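PDB 4GAX: amorpha-4,11-diene synthase from Artemisia annua, which belongs to the sesquiterpene synthases and probably cyclises farnesyl diphosphate to a sesquiterpene, the deposited form being an engineered alpha-bisabolol synthase mutant. Local coordinates for residues Glu336-Thr341 with Phe383-Val388. Residues are numbered along the deposited sequence; the frame is centred on the assembly and turned at random.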
ATOM      1  N   GLU A 336      27.378 -10.944  -1.837  1.00 34.17           N
ATOM      2  CA  GLU A 336      27.530 -12.017  -0.852  1.00 37.47           C
ATOM      3  C   GLU A 336      28.601 -11.665   0.173  1.00 38.22           C
ATOM      4  O   GLU A 336      28.454 -11.955   1.363  1.00 35.01           O
ATOM      5  CB  GLU A 336      27.898 -13.350  -1.522  1.00 37.24           C
ATOM      6  CG  GLU A 336      26.821 -13.955  -2.409  1.00 40.11           C
ATOM      7  CD  GLU A 336      25.602 -14.460  -1.643  1.00 41.48           C
ATOM      8  OE1 GLU A 336      25.581 -14.389  -0.394  1.00 42.90           O
ATOM      9  OE2 GLU A 336      24.653 -14.942  -2.305  1.00 42.05           O
ATOM     10  N   ARG A 337      29.678 -11.038  -0.300  1.00 36.44           N
ATOM     11  CA  ARG A 337      30.793 -10.656   0.560  1.00 44.37           C
ATOM     12  C   ARG A 337      30.407  -9.526   1.510  1.00 39.22           C
ATOM     13  O   ARG A 337      30.827  -9.516   2.664  1.00 36.65           O
ATOM     14  CB  ARG A 337      32.007 -10.263  -0.287  1.00 54.71           C
ATOM     15  CG  ARG A 337      33.329 -10.789   0.241  1.00 66.94           C
ATOM     16  CD  ARG A 337      34.397 -10.775  -0.843  1.00 81.21           C
ATOM     17  NE  ARG A 337      34.530 -12.069  -1.508  1.00 88.98           N
ATOM     18  CZ  ARG A 337      35.432 -12.987  -1.169  1.00 90.99           C
ATOM     19  NH1 ARG A 337      36.277 -12.748  -0.174  1.00 85.35           N
ATOM     20  NH2 ARG A 337      35.487 -14.141  -1.824  1.00 91.42           N
ATOM     21  N   TRP A 338      29.604  -8.582   1.014  1.00 37.70           N
ATOM     22  CA  TRP A 338      29.052  -7.506   1.837  1.00 31.67           C
ATOM     23  C   TRP A 338      30.158  -6.809   2.621  1.00 28.27           C
ATOM     24  O   TRP A 338      30.174  -6.845   3.857  1.00 35.79           O
ATOM     25  CB  TRP A 338      28.003  -8.060   2.802  1.00 33.78           C
ATOM     26  CG  TRP A 338      27.008  -7.047   3.305  1.00 32.12           C
ATOM     27  CD1 TRP A 338      27.210  -6.116   4.285  1.00 29.20           C
ATOM     28  CD2 TRP A 338      25.647  -6.884   2.869  1.00 34.07           C
ATOM     29  NE1 TRP A 338      26.061  -5.378   4.484  1.00 31.36           N
ATOM     30  CE2 TRP A 338      25.088  -5.829   3.625  1.00 36.29           C
ATOM     31  CE3 TRP A 338      24.852  -7.524   1.910  1.00 26.74           C
ATOM     32  CZ2 TRP A 338      23.762  -5.400   3.455  1.00 32.88           C
ATOM     33  CZ3 TRP A 338      23.527  -7.100   1.745  1.00 23.91           C
ATOM     34  CH2 TRP A 338      22.999  -6.049   2.513  1.00 27.10           C
ATOM     35  N   SER A 339      31.082  -6.183   1.899  1.00 26.68           N
ATOM     36  CA  SER A 339      32.166  -5.433   2.527  1.00 33.45           C
ATOM     37  C   SER A 339      32.806  -4.499   1.524  1.00 31.11           C
ATOM     38  O   SER A 339      33.049  -4.880   0.371  1.00 36.01           O
ATOM     39  CB  SER A 339      33.240  -6.369   3.088  1.00 42.04           C
ATOM     40  OG  SER A 339      34.379  -5.619   3.480  1.00 37.70           O
ATOM     41  N   ILE A 340      33.099  -3.285   1.970  1.00 32.16           N
ATOM     42  CA  ILE A 340      33.704  -2.290   1.098  1.00 34.43           C
ATOM     43  C   ILE A 340      35.104  -2.702   0.647  1.00 40.48           C
ATOM     44  O   ILE A 340      35.610  -2.214  -0.370  1.00 39.62           O
ATOM     45  CB  ILE A 340      33.731  -0.899   1.774  1.00 38.61           C
ATOM     46  CG1 ILE A 340      33.806   0.195   0.712  1.00 46.64           C
ATOM     47  CG2 ILE A 340      34.866  -0.795   2.793  1.00 40.81           C
ATOM     48  CD1 ILE A 340      32.665   0.121  -0.297  1.00 46.78           C
ATOM     49  N   THR A 341      35.722  -3.621   1.387  1.00 30.54           N
ATOM     50  CA  THR A 341      37.087  -4.044   1.084  1.00 39.11           C
ATOM     51  C   THR A 341      37.197  -4.780  -0.247  1.00 45.00           C
ATOM     52  O   THR A 341      38.272  -4.829  -0.841  1.00 50.99           O
ATOM     53  CB  THR A 341      37.664  -4.964   2.176  1.00 50.14           C
ATOM     54  OG1 THR A 341      37.078  -6.266   2.061  1.00 57.37           O
ATOM     55  CG2 THR A 341      37.393  -4.396   3.564  1.00 43.62           C
ATOM     56  N   PHE A 383      18.107 -11.242   3.341  1.00 28.91           N
ATOM     57  CA  PHE A 383      17.055 -11.051   2.347  1.00 21.23           C
ATOM     58  C   PHE A 383      17.542 -10.180   1.196  1.00 25.73           C
ATOM     59  O   PHE A 383      17.104 -10.334   0.053  1.00 27.73           O
ATOM     60  CB  PHE A 383      15.824 -10.412   2.986  1.00 21.57           C
ATOM     61  CG  PHE A 383      14.921 -11.397   3.684  1.00 27.59           C
ATOM     62  CD1 PHE A 383      13.857 -11.983   3.008  1.00 32.94           C
ATOM     63  CD2 PHE A 383      15.139 -11.737   5.008  1.00 28.30           C
ATOM     64  CE1 PHE A 383      13.019 -12.883   3.641  1.00 39.97           C
ATOM     65  CE2 PHE A 383      14.300 -12.638   5.653  1.00 38.74           C
ATOM     66  CZ  PHE A 383      13.240 -13.213   4.965  1.00 38.02           C
ATOM     67  N   VAL A 384      18.438  -9.249   1.499  1.00 25.44           N
ATOM     68  CA  VAL A 384      18.995  -8.403   0.462  1.00 22.87           C
ATOM     69  C   VAL A 384      19.896  -9.249  -0.428  1.00 23.38           C
ATOM     70  O   VAL A 384      19.813  -9.174  -1.664  1.00 29.00           O
ATOM     71  CB  VAL A 384      19.778  -7.232   1.062  1.00 23.30           C
ATOM     72  CG1 VAL A 384      20.229  -6.283  -0.052  1.00 26.28           C
ATOM     73  CG2 VAL A 384      18.896  -6.478   2.051  1.00 16.31           C
ATOM     74  N   LYS A 385      20.731 -10.079   0.191  1.00 25.57           N
ATOM     75  CA  LYS A 385      21.594 -10.975  -0.574  1.00 27.19           C
ATOM     76  C   LYS A 385      20.762 -11.946  -1.387  1.00 31.35           C
ATOM     77  O   LYS A 385      21.105 -12.249  -2.526  1.00 38.10           O
ATOM     78  CB  LYS A 385      22.506 -11.767   0.350  1.00 28.02           C
ATOM     79  CG  LYS A 385      23.570 -10.934   1.034  1.00 31.27           C
ATOM     80  CD  LYS A 385      24.394 -11.834   1.926  1.00 33.91           C
ATOM     81  CE  LYS A 385      25.520 -11.089   2.598  1.00 33.34           C
ATOM     82  NZ  LYS A 385      26.261 -12.031   3.469  1.00 34.70           N
ATOM     83  N   ASP A 386      19.671 -12.438  -0.802  1.00 30.58           N
ATOM     84  CA  ASP A 386      18.836 -13.423  -1.499  1.00 29.35           C
ATOM     85  C   ASP A 386      18.153 -12.807  -2.716  1.00 28.37           C
ATOM     86  O   ASP A 386      17.903 -13.483  -3.710  1.00 31.67           O
ATOM     87  CB  ASP A 386      17.789 -14.034  -0.572  1.00 32.28           C
ATOM     88  CG  ASP A 386      17.239 -15.334  -1.114  1.00 41.52           C
ATOM     89  OD1 ASP A 386      18.053 -16.254  -1.332  1.00 47.67           O
ATOM     90  OD2 ASP A 386      16.015 -15.430  -1.353  1.00 40.10           O
ATOM     91  N   PHE A 387      17.867 -11.513  -2.635  1.00 28.19           N
ATOM     92  CA  PHE A 387      17.302 -10.768  -3.757  1.00 29.97           C
ATOM     93  C   PHE A 387      18.278 -10.729  -4.939  1.00 36.57           C
ATOM     94  O   PHE A 387      17.908 -11.048  -6.070  1.00 29.98           O
ATOM     95  CB  PHE A 387      16.941  -9.347  -3.312  1.00 28.25           C
ATOM     96  CG  PHE A 387      16.556  -8.436  -4.445  1.00 28.70           C
ATOM     97  CD1 PHE A 387      15.334  -8.578  -5.081  1.00 29.95           C
ATOM     98  CD2 PHE A 387      17.411  -7.425  -4.862  1.00 27.59           C
ATOM     99  CE1 PHE A 387      14.978  -7.742  -6.121  1.00 35.86           C
ATOM    100  CE2 PHE A 387      17.060  -6.580  -5.907  1.00 32.61           C
ATOM    101  CZ  PHE A 387      15.846  -6.742  -6.538  1.00 34.60           C
ATOM    102  N   VAL A 388      19.529 -10.354  -4.668  1.00 28.44           N
ATOM    103  CA  VAL A 388      20.546 -10.280  -5.715  1.00 35.14           C
ATOM    104  C   VAL A 388      20.873 -11.669  -6.264  1.00 36.50           C
ATOM    105  O   VAL A 388      21.039 -11.847  -7.474  1.00 40.38           O
ATOM    106  CB  VAL A 388      21.820  -9.596  -5.204  1.00 30.33           C
ATOM    107  CG1 VAL A 388      22.787  -9.342  -6.341  1.00 27.59           C
ATOM    108  CG2 VAL A 388      21.444  -8.287  -4.514  1.00 27.27           C
TER
HETATM  109  O   HOH W   1      26.714 -14.704   2.134  1.00 34.60           O
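Lys385 lays its aliphatic chain obliquely across Trp338, with CG and CE each 3.7 Å from the indole atom CE3. Extended beyond CG, the lysine reaches from helix 374-399 to the C-terminal end of helix 325-337, where its NZ donates a hydrogen bond to the carbonyl O of Glu336 at 3.0 Å, tilted 24° from the carbonyl plane and bent away from a straight C=O line. Water 1 bridges the same pair of residues, accepting from Lys385 NZ and donating to Glu336 OE1 at 2.8 Å. The glutamate chain folds back at chi2 (-69°), which brings OE1 to 3.6 Å from Lys385 CD, while OE2 forms a salt bridge to Arg389, one turn after Lys385 on helix 374-399. Trp338, the first residue past helix 325-337, has left helical geometry with a positive phi, and the CZ3-CH2 edge of its six-membered ring meets Val384 CB, 3.7 Å from CH2. Phe357 and Tyr361 of helix 351-370 pack edge-to-face with this indole, and Lys381 makes a cation-pi contact with it. The contact thus joins helices of the metal-binding domain at a partly buried site; the lysine's charge probably complements the negative end of the helix dipole, with the carboxylate reached through water.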